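Long-range contacts in aldehyde dehydrogenase (Anabaena variabilis, PDB 4H7N), which probably oxidises aldehydes to carboxylic acids with NAD+ as the electron acceptor: residues E9-K17 with E339-R347; Q313-A324 with K359-I369. All coordinates share one frame; numbering follows the deposited sequence.

Interaction 1 (E9-K17 with E339-R347); sequences EVRNPRTGK and ELGGGWWCR
A type I' beta turn, Leu340 to Gly343 at the tip of the hairpin 338-345, packs against Arg14, Thr15 and Gly16 in the connection between antiparallel strands 8-11 and 18-22. The two backbones come close, with the CA atoms of Arg14 and Gly343 4.6 Å apart. Absence of side chains at Gly16, Gly342 and Gly343 permits this approach, and the backbones meet through CA-H...O contacts, Gly342 CA lying 3.3 Å from Thr15 O. Asn12 OD1 supports the N-terminal turn from within, accepting from Arg14 N (an Asx turn) and also from Thr15 N, which together make an Asx motif.

Water supplies the polar link between the segments. The extended chain of Arg11, its CG anti to the backbone N (chi1 171°), brings NH2 to two waters lying in the guanidinium plane. Water 1, 2.9 Å from Arg11 NH2, also joins Pro13 O to Trp344 N, and water 2 passes on to Gly342 O. The same NH2 lies 3.5 Å from Trp344 CD1, guanidinium and indole planes 24° apart, while Trp344 NE1 bonds to Glu311.

Arg14 curls back through a bend at chi3, placing Arg14 NH1 3.8 Å from Trp345 CH2, at the edge of the indole; the planes are inclined by 75°. That NH1 is held by the carbonyls of Ala296 and Gly79. Water 3 donates to Arg14 O (2.6 Å) and to Leu340 O (2.8 Å), and Leu340 O also accepts from Gly343 N and, at 3.0 Å, from Trp345 NE1.

Interaction 2 (Q313-A324 with K359-I369); sequences QAGIINDHILDA and KVMTEETFGPI
Helix 313-324 lies across an irregular loop, 359-369, approaching it most closely where His320 CA is 5.1 Å from Val360 CA, with Ile317 set against Thr365 one turn earlier. The loop carries the Glu-Glu-x-Phe-Gly-Pro sequence familiar from aldehyde dehydrogenases, in relatives of which it borders the nicotinamide end of the cofactor site.

His320 fills the middle of the contact. With CG anti to its own carbonyl carbon (chi1 -75°), its ring projects into the loop, where ND1 and Thr365 OG1 share a 2.9 Å hydrogen bond. Lys359 CB makes a CH-pi contact over one ring face, 3.8 Å from the His320 centroid, and Ile316 CG2 covers the other.

Asp323 OD2 accepts from Lys359 N at 2.9 Å in a nearly straight bond (165°), and water 5 ties the same oxygen to Val360 N and His320 O. At the other end, Gln313 NE2 donates to Thr365 O (2.9 Å) from above the Thr365 carbonyl plane and reaches Glu364 O through water 4. Between these polar ends Ile317 CD1 packs 3.7 Å from Gly367 CA.

Gly235 N donates to Glu364 OE2; the side chain of Glu364 is about 9 Å from that of Glu232, the predicted active-site residue. Gripped through Lys359 and Val360 on one side of the sandwiched imidazole and through Glu364 and Thr365 on the other, the loop is probably restrained in its shape near the predicted active site.

From the N terminus the chain passes through 9-17, then 313-324, 339-347 and 359-369, so the two contacts cross rather than nest. Interaction 1 closes a loop of 321 residues, joining the small N-terminal sheet of strands 8-11 and 18-22 to the hairpin 338-345. Interaction 2 spans only 34 residues and seats helix 311-326 on the loop that leads into strand 369-375 of the seven-stranded sheet. The hairpin lies within that shorter loop. Their centres are 18 Å apart, yet they meet directly: Trp344 packs on Ala314 of the helix, and Cys346 and Arg347 touch Pro368, so that the two contacts share a packing interface.

Interaction 1 (E9-K17 with E339-R347)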
loop_
_atom_site.group_PDB
_atom_site.type_symbol
_atom_site.label_atom_id
_atom_site.label_comp_id
_atom_site.label_asym_id
_atom_site.label_seq_id
_atom_site.Cartn_x
_atom_site.Cartn_y
_atom_site.Cartn_z
ATOM N N GLU A 9 -32.913 -12.133 -8.175
ATOM C CA GLU A 9 -33.526 -11.666 -9.395
ATOM C C GLU A 9 -32.988 -10.274 -9.683
ATOM O O GLU A 9 -32.770 -9.486 -8.761
ATOM C CB GLU A 9 -35.023 -11.651 -9.247
ATOM C CG GLU A 9 -35.600 -13.037 -9.076
ATOM C CD GLU A 9 -37.121 -13.016 -9.115
ATOM O OE1 GLU A 9 -37.746 -12.640 -8.099
ATOM O OE2 GLU A 9 -37.676 -13.326 -10.189
ATOM N N VAL A 10 -32.775 -9.967 -10.957
ATOM C CA VAL A 10 -32.013 -8.775 -11.311
ATOM C C VAL A 10 -32.930 -7.899 -12.130
ATOM O O VAL A 10 -33.510 -8.352 -13.133
ATOM C CB VAL A 10 -30.734 -9.129 -12.074
ATOM C CG1 VAL A 10 -29.976 -7.882 -12.522
ATOM C CG2 VAL A 10 -29.829 -10.021 -11.251
ATOM N N ARG A 11 -33.092 -6.657 -11.676
ATOM C CA ARG A 11 -33.933 -5.674 -12.331
ATOM C C ARG A 11 -33.296 -5.123 -13.614
ATOM O O ARG A 11 -32.085 -4.899 -13.706
ATOM C CB ARG A 11 -34.242 -4.575 -11.304
ATOM C CG ARG A 11 -34.929 -3.337 -11.822
ATOM C CD ARG A 11 -35.312 -2.431 -10.667
ATOM N NE ARG A 11 -35.956 -1.210 -11.094
ATOM C CZ ARG A 11 -35.332 -0.179 -11.675
ATOM N NH1 ARG A 11 -34.030 -0.200 -11.910
ATOM N NH2 ARG A 11 -36.005 0.885 -12.033
ATOM N N ASN A 12 -34.122 -4.969 -14.623
ATOM C CA ASN A 12 -33.781 -4.278 -15.845
ATOM C C ASN A 12 -34.026 -2.791 -15.604
ATOM O O ASN A 12 -35.133 -2.381 -15.236
ATOM C CB ASN A 12 -34.684 -4.785 -16.958
ATOM C CG ASN A 12 -34.424 -4.131 -18.295
ATOM O OD1 ASN A 12 -34.340 -2.932 -18.435
ATOM N ND2 ASN A 12 -34.427 -4.957 -19.314
ATOM N N PRO A 13 -32.989 -1.982 -15.785
ATOM C CA PRO A 13 -33.087 -0.555 -15.477
ATOM C C PRO A 13 -33.970 0.266 -16.446
ATOM O O PRO A 13 -34.412 1.337 -16.089
ATOM C CB PRO A 13 -31.634 -0.103 -15.546
ATOM C CG PRO A 13 -31.032 -0.988 -16.559
ATOM C CD PRO A 13 -31.637 -2.343 -16.243
ATOM N N ARG A 14 -34.221 -0.234 -17.650
ATOM C CA ARG A 14 -35.118 0.449 -18.588
ATOM C C ARG A 14 -36.576 0.134 -18.296
ATOM O O ARG A 14 -37.431 1.023 -18.327
ATOM C CB ARG A 14 -34.808 0.084 -20.042
ATOM C CG ARG A 14 -33.473 0.591 -20.515
ATOM C CD ARG A 14 -33.261 0.470 -22.034
ATOM N NE ARG A 14 -34.243 1.253 -22.697
ATOM C CZ ARG A 14 -34.130 2.530 -23.030
ATOM N NH1 ARG A 14 -33.012 3.225 -22.889
ATOM N NH2 ARG A 14 -35.173 3.109 -23.552
ATOM N N THR A 15 -36.870 -1.137 -18.034
ATOM C CA THR A 15 -38.234 -1.592 -17.880
ATOM C C THR A 15 -38.696 -1.736 -16.452
ATOM O O THR A 15 -39.879 -1.770 -16.204
ATOM C CB THR A 15 -38.504 -2.943 -18.564
ATOM O OG1 THR A 15 -37.850 -4.001 -17.861
ATOM C CG2 THR A 15 -38.137 -2.943 -20.036
ATOM N N GLY A 16 -37.780 -1.848 -15.503
ATOM C CA GLY A 16 -38.187 -2.014 -14.140
ATOM C C GLY A 16 -38.602 -3.433 -13.798
ATOM O O GLY A 16 -38.988 -3.696 -12.650
ATOM N N LYS A 17 -38.536 -4.351 -14.758
ATOM C CA LYS A 17 -38.941 -5.742 -14.499
ATOM C C LYS A 17 -37.736 -6.608 -14.266
ATOM O O LYS A 17 -36.610 -6.271 -14.688
ATOM C CB LYS A 17 -39.656 -6.348 -15.694
ATOM C CG LYS A 17 -40.892 -5.627 -16.122
ATOM C CD LYS A 17 -41.396 -6.281 -17.411
ATOM C CE LYS A 17 -42.900 -6.420 -17.408
ATOM N NZ LYS A 17 -43.476 -5.053 -17.305
ATOM N N GLU A 339 -40.528 8.107 -13.258
ATOM C CA GLU A 339 -40.709 6.794 -13.845
ATOM C C GLU A 339 -41.227 6.937 -15.277
ATOM O O GLU A 339 -42.164 7.681 -15.544
ATOM C CB GLU A 339 -41.634 5.920 -12.963
ATOM C CG GLU A 339 -41.942 4.524 -13.537
ATOM C CD GLU A 339 -43.231 4.462 -14.387
ATOM O OE1 GLU A 339 -44.317 4.716 -13.832
ATOM O OE2 GLU A 339 -43.183 4.152 -15.598
ATOM N N LEU A 340 -40.557 6.275 -16.216
ATOM C CA LEU A 340 -40.986 6.244 -17.600
ATOM C C LEU A 340 -40.704 4.849 -18.156
ATOM O O LEU A 340 -39.552 4.332 -18.081
ATOM C CB LEU A 340 -40.268 7.290 -18.428
ATOM C CG LEU A 340 -40.400 8.762 -18.014
ATOM C CD1 LEU A 340 -39.286 9.530 -18.697
ATOM C CD2 LEU A 340 -41.780 9.325 -18.381
ATOM N N GLY A 341 -41.761 4.216 -18.665
ATOM C CA GLY A 341 -41.689 2.837 -19.169
ATOM C C GLY A 341 -41.247 1.840 -18.119
ATOM O O GLY A 341 -40.761 0.751 -18.444
ATOM N N GLY A 342 -41.436 2.190 -16.854
ATOM C CA GLY A 342 -41.048 1.328 -15.752
ATOM C C GLY A 342 -39.656 1.598 -15.207
ATOM O O GLY A 342 -39.276 1.051 -14.168
ATOM N N GLY A 343 -38.872 2.405 -15.911
ATOM C CA GLY A 343 -37.532 2.801 -15.461
ATOM C C GLY A 343 -37.508 4.138 -14.737
ATOM O O GLY A 343 -38.454 4.897 -14.827
ATOM N N TRP A 344 -36.423 4.425 -14.025
ATOM C CA TRP A 344 -36.246 5.721 -13.373
ATOM C C TRP A 344 -35.280 6.567 -14.204
ATOM O O TRP A 344 -34.248 6.079 -14.676
ATOM C CB TRP A 344 -35.642 5.571 -11.966
ATOM C CG TRP A 344 -36.572 5.023 -10.924
ATOM C CD1 TRP A 344 -36.460 3.826 -10.276
ATOM C CD2 TRP A 344 -37.745 5.658 -10.396
ATOM N NE1 TRP A 344 -37.494 3.670 -9.397
ATOM C CE2 TRP A 344 -38.301 4.776 -9.445
ATOM C CE3 TRP A 344 -38.385 6.887 -10.644
ATOM C CZ2 TRP A 344 -39.465 5.075 -8.723
ATOM C CZ3 TRP A 344 -39.538 7.190 -9.951
ATOM C CH2 TRP A 344 -40.074 6.281 -8.988
ATOM N N TRP A 345 -35.596 7.847 -14.288
ATOM C CA TRP A 345 -34.895 8.809 -15.108
ATOM C C TRP A 345 -34.774 10.164 -14.414
ATOM O O TRP A 345 -35.603 10.533 -13.570
ATOM C CB TRP A 345 -35.639 9.018 -16.427
ATOM C CG TRP A 345 -35.946 7.769 -17.150
ATOM C CD1 TRP A 345 -36.982 6.920 -16.912
ATOM C CD2 TRP A 345 -35.230 7.230 -18.259
ATOM N NE1 TRP A 345 -36.949 5.864 -17.791
ATOM C CE2 TRP A 345 -35.888 6.034 -18.636
ATOM C CE3 TRP A 345 -34.108 7.644 -18.981
ATOM C CZ2 TRP A 345 -35.460 5.251 -19.680
ATOM C CZ3 TRP A 345 -33.693 6.868 -20.043
ATOM C CH2 TRP A 345 -34.370 5.675 -20.375
ATOM N N CYS A 346 -33.708 10.876 -14.757
ATOM C CA CYS A 346 -33.522 12.276 -14.363
ATOM C C CYS A 346 -32.800 12.978 -15.494
ATOM O O CYS A 346 -31.766 12.498 -15.998
ATOM C CB CYS A 346 -32.678 12.403 -13.094
ATOM S SG CYS A 346 -32.676 14.106 -12.407
ATOM N N ARG A 347 -33.305 14.136 -15.848
ATOM C CA ARG A 347 -32.646 14.938 -16.859
ATOM C C ARG A 347 -31.539 15.780 -16.243
ATOM O O ARG A 347 -31.545 16.058 -15.043
ATOM C CB ARG A 347 -33.630 15.874 -17.565
ATOM C CG ARG A 347 -34.640 15.179 -18.441
ATOM C CD ARG A 347 -35.609 16.184 -19.051
ATOM N NE ARG A 347 -36.203 15.580 -20.238
ATOM C CZ ARG A 347 -37.285 14.811 -20.248
ATOM N NH1 ARG A 347 -37.964 14.555 -19.127
ATOM N NH2 ARG A 347 -37.697 14.300 -21.402
HETATM O O HOH W 1 -34.154 2.536 -13.623
HETATM O O HOH W 2 -38.778 0.930 -11.735
HETATM O O HOH W 3 -38.044 2.868 -19.986
#

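Interaction 2 (Q313-A324 with K359-I369)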
loop_
_atom_site.group_PDB
_atom_site.type_symbol
_atom_site.label_atom_id
_atom_site.label_comp_id
_atom_site.label_asym_id
_atom_site.label_seq_id
_atom_site.Cartn_x
_atom_site.Cartn_y
_atom_site.Cartn_z
ATOM N N GLN A 313 -30.225 4.350 -6.049
ATOM C CA GLN A 313 -29.613 5.609 -6.440
ATOM C C GLN A 313 -30.660 6.641 -6.896
ATOM O O GLN A 313 -30.536 7.841 -6.627
ATOM C CB GLN A 313 -28.567 5.419 -7.521
ATOM C CG GLN A 313 -27.642 6.603 -7.560
ATOM C CD GLN A 313 -26.740 6.585 -6.329
ATOM O OE1 GLN A 313 -26.312 5.513 -5.905
ATOM N NE2 GLN A 313 -26.501 7.751 -5.721
ATOM N N ALA A 314 -31.709 6.177 -7.552
ATOM C CA ALA A 314 -32.825 7.046 -7.880
ATOM C C ALA A 314 -33.409 7.696 -6.631
ATOM O O ALA A 314 -33.703 8.890 -6.652
ATOM C CB ALA A 314 -33.891 6.284 -8.638
ATOM N N GLY A 315 -33.556 6.909 -5.552
ATOM C CA GLY A 315 -34.028 7.435 -4.291
ATOM C C GLY A 315 -33.087 8.489 -3.729
ATOM O O GLY A 315 -33.536 9.502 -3.241
ATOM N N ILE A 316 -31.776 8.245 -3.785
ATOM C CA ILE A 316 -30.811 9.207 -3.275
ATOM C C ILE A 316 -30.844 10.522 -4.057
ATOM O O ILE A 316 -30.830 11.619 -3.468
ATOM C CB ILE A 316 -29.385 8.626 -3.349
ATOM C CG1 ILE A 316 -29.217 7.516 -2.273
ATOM C CG2 ILE A 316 -28.363 9.732 -3.186
ATOM C CD1 ILE A 316 -27.941 6.677 -2.420
ATOM N N ILE A 317 -30.843 10.420 -5.389
ATOM C CA ILE A 317 -30.866 11.627 -6.240
ATOM C C ILE A 317 -32.142 12.433 -5.934
ATOM O O ILE A 317 -32.105 13.655 -5.760
ATOM C CB ILE A 317 -30.815 11.269 -7.723
ATOM C CG1 ILE A 317 -29.509 10.576 -8.060
ATOM C CG2 ILE A 317 -30.992 12.519 -8.606
ATOM C CD1 ILE A 317 -29.494 9.871 -9.397
ATOM N N ASN A 318 -33.270 11.739 -5.855
ATOM C CA ASN A 318 -34.538 12.396 -5.538
ATOM C C ASN A 318 -34.470 13.145 -4.187
ATOM O O ASN A 318 -34.858 14.306 -4.066
ATOM C CB ASN A 318 -35.671 11.377 -5.561
ATOM C CG ASN A 318 -37.021 12.022 -5.337
ATOM O OD1 ASN A 318 -37.480 12.841 -6.139
ATOM N ND2 ASN A 318 -37.612 11.725 -4.211
ATOM N N ASP A 319 -33.855 12.497 -3.218
ATOM C CA ASP A 319 -33.689 13.081 -1.901
ATOM C C ASP A 319 -32.785 14.321 -1.918
ATOM O O ASP A 319 -33.084 15.305 -1.257
ATOM C CB ASP A 319 -33.157 12.007 -0.976
ATOM C CG ASP A 319 -32.858 12.521 0.386
ATOM O OD1 ASP A 319 -33.830 12.934 1.026
ATOM O OD2 ASP A 319 -31.673 12.514 0.817
ATOM N N HIS A 320 -31.732 14.305 -2.735
ATOM C CA HIS A 320 -30.820 15.451 -2.849
ATOM C C HIS A 320 -31.518 16.646 -3.458
ATOM O O HIS A 320 -31.311 17.785 -3.028
ATOM C CB HIS A 320 -29.535 15.074 -3.641
ATOM C CG HIS A 320 -28.582 14.237 -2.846
ATOM N ND1 HIS A 320 -27.227 14.171 -3.111
ATOM C CD2 HIS A 320 -28.792 13.473 -1.744
ATOM C CE1 HIS A 320 -26.651 13.399 -2.207
ATOM N NE2 HIS A 320 -27.578 12.957 -1.374
ATOM N N ILE A 321 -32.342 16.389 -4.475
ATOM C CA ILE A 321 -33.093 17.456 -5.137
ATOM C C ILE A 321 -34.115 18.053 -4.157
ATOM O O ILE A 321 -34.182 19.271 -3.970
ATOM C CB ILE A 321 -33.819 16.949 -6.421
ATOM C CG1 ILE A 321 -32.840 16.510 -7.466
ATOM C CG2 ILE A 321 -34.685 18.039 -7.041
ATOM C CD1 ILE A 321 -33.483 15.768 -8.606
ATOM N N LEU A 322 -34.880 17.202 -3.494
ATOM C CA LEU A 322 -35.826 17.705 -2.470
ATOM C C LEU A 322 -35.177 18.444 -1.304
ATOM O O LEU A 322 -35.641 19.528 -0.905
ATOM C CB LEU A 322 -36.678 16.568 -1.920
ATOM C CG LEU A 322 -37.641 15.931 -2.927
ATOM C CD1 LEU A 322 -38.278 14.692 -2.302
ATOM C CD2 LEU A 322 -38.730 16.874 -3.418
ATOM N N ASP A 323 -34.104 17.885 -0.751
ATOM C CA ASP A 323 -33.373 18.575 0.349
ATOM C C ASP A 323 -32.917 19.966 -0.138
ATOM O O ASP A 323 -33.042 20.968 0.577
ATOM C CB ASP A 323 -32.173 17.723 0.795
ATOM C CG ASP A 323 -31.208 18.481 1.691
ATOM O OD1 ASP A 323 -31.493 18.631 2.903
ATOM O OD2 ASP A 323 -30.142 18.922 1.207
ATOM N N ALA A 324 -32.380 20.019 -1.368
ATOM C CA ALA A 324 -31.926 21.284 -1.968
ATOM C C ALA A 324 -33.045 22.323 -2.085
ATOM O O ALA A 324 -32.890 23.478 -1.656
ATOM C CB ALA A 324 -31.293 21.043 -3.337
ATOM N N LYS A 359 -27.326 18.530 0.955
ATOM C CA LYS A 359 -26.747 17.240 0.620
ATOM C C LYS A 359 -26.141 17.206 -0.741
ATOM O O LYS A 359 -25.112 16.564 -0.960
ATOM C CB LYS A 359 -27.821 16.174 0.627
ATOM C CG LYS A 359 -28.355 15.851 2.009
ATOM C CD LYS A 359 -29.533 14.909 1.824
ATOM C CE LYS A 359 -30.394 14.800 3.058
ATOM N NZ LYS A 359 -29.957 13.616 3.827
ATOM N N VAL A 360 -26.799 17.866 -1.684
ATOM C CA VAL A 360 -26.331 17.840 -3.067
ATOM C C VAL A 360 -24.923 18.456 -3.234
ATOM O O VAL A 360 -24.260 18.235 -4.234
ATOM C CB VAL A 360 -27.382 18.517 -3.990
ATOM C CG1 VAL A 360 -27.268 20.031 -3.930
ATOM C CG2 VAL A 360 -27.255 18.008 -5.411
HETATM N N MSE A 361 -24.496 19.262 -2.272
HETATM C CA MSE A 361 -23.157 19.845 -2.267
HETATM C C MSE A 361 -22.158 19.145 -1.365
HETATM O O MSE A 361 -20.973 19.515 -1.341
HETATM C CB MSE A 361 -23.320 21.347 -1.990
HETATM C CG MSE A 361 -23.872 21.910 -3.306
HETATM SE SE MSE A 361 -23.379 23.775 -3.507
HETATM C CE MSE A 361 -21.760 23.368 -4.546
ATOM N N THR A 362 -22.593 18.133 -0.622
ATOM C CA THR A 362 -21.701 17.497 0.316
ATOM C C THR A 362 -21.651 15.970 0.161
ATOM O O THR A 362 -20.570 15.435 0.132
ATOM C CB THR A 362 -22.067 17.830 1.755
ATOM O OG1 THR A 362 -23.386 17.373 2.012
ATOM C CG2 THR A 362 -21.965 19.325 1.999
ATOM N N GLU A 363 -22.781 15.281 0.047
ATOM C CA GLU A 363 -22.785 13.822 -0.088
ATOM C C GLU A 363 -22.787 13.452 -1.571
ATOM O O GLU A 363 -23.350 14.172 -2.371
ATOM C CB GLU A 363 -23.995 13.213 0.620
ATOM C CG GLU A 363 -23.992 13.515 2.125
ATOM C CD GLU A 363 -25.307 13.188 2.827
ATOM O OE1 GLU A 363 -26.142 12.439 2.283
ATOM O OE2 GLU A 363 -25.506 13.699 3.951
ATOM N N GLU A 364 -22.161 12.328 -1.912
ATOM C CA GLU A 364 -22.087 11.868 -3.283
ATOM C C GLU A 364 -23.515 11.742 -3.825
ATOM O O GLU A 364 -24.369 11.116 -3.200
ATOM C CB GLU A 364 -21.317 10.524 -3.395
ATOM C CG GLU A 364 -21.044 10.062 -4.845
ATOM C CD GLU A 364 -19.929 8.977 -4.974
ATOM O OE1 GLU A 364 -19.994 8.013 -4.160
ATOM O OE2 GLU A 364 -19.002 9.093 -5.872
ATOM N N THR A 365 -23.752 12.335 -4.978
ATOM C CA THR A 365 -25.080 12.299 -5.619
ATOM C C THR A 365 -25.174 11.179 -6.675
ATOM O O THR A 365 -26.168 10.449 -6.741
ATOM C CB THR A 365 -25.352 13.695 -6.213
ATOM O OG1 THR A 365 -25.296 14.671 -5.159
ATOM C CG2 THR A 365 -26.728 13.788 -6.856
ATOM N N PHE A 366 -24.119 11.025 -7.496
ATOM C CA PHE A 366 -24.114 10.005 -8.540
ATOM C C PHE A 366 -25.315 10.210 -9.479
ATOM O O PHE A 366 -25.953 9.242 -9.903
ATOM C CB PHE A 366 -24.161 8.609 -7.893
ATOM C CG PHE A 366 -23.041 7.709 -8.286
ATOM C CD1 PHE A 366 -21.728 8.045 -7.982
ATOM C CD2 PHE A 366 -23.286 6.524 -8.987
ATOM C CE1 PHE A 366 -20.660 7.218 -8.327
ATOM C CE2 PHE A 366 -22.212 5.690 -9.340
ATOM C CZ PHE A 366 -20.917 6.030 -8.999
ATOM N N GLY A 367 -25.618 11.473 -9.787
ATOM C CA GLY A 367 -26.708 11.841 -10.695
ATOM C C GLY A 367 -26.320 13.011 -11.583
ATOM O O GLY A 367 -25.212 13.555 -11.464
ATOM N N PRO A 368 -27.233 13.440 -12.484
ATOM C CA PRO A 368 -26.831 14.427 -13.489
ATOM C C PRO A 368 -27.136 15.852 -13.007
ATOM O O PRO A 368 -27.801 16.636 -13.697
ATOM C CB PRO A 368 -27.696 14.046 -14.686
ATOM C CG PRO A 368 -28.986 13.603 -14.061
ATOM C CD PRO A 368 -28.590 12.939 -12.742
ATOM N N ILE A 369 -26.632 16.177 -11.835
ATOM C CA ILE A 369 -26.995 17.423 -11.156
ATOM C C ILE A 369 -25.831 18.403 -11.169
ATOM O O ILE A 369 -24.706 18.021 -10.908
ATOM C CB ILE A 369 -27.352 17.176 -9.693
ATOM C CG1 ILE A 369 -28.338 16.026 -9.579
ATOM C CG2 ILE A 369 -27.968 18.427 -9.084
ATOM C CD1 ILE A 369 -29.565 16.143 -10.468
HETATM O O HOH W 4 -24.703 8.449 -3.713
HETATM O O HOH W 5 -29.432 18.841 -1.356
#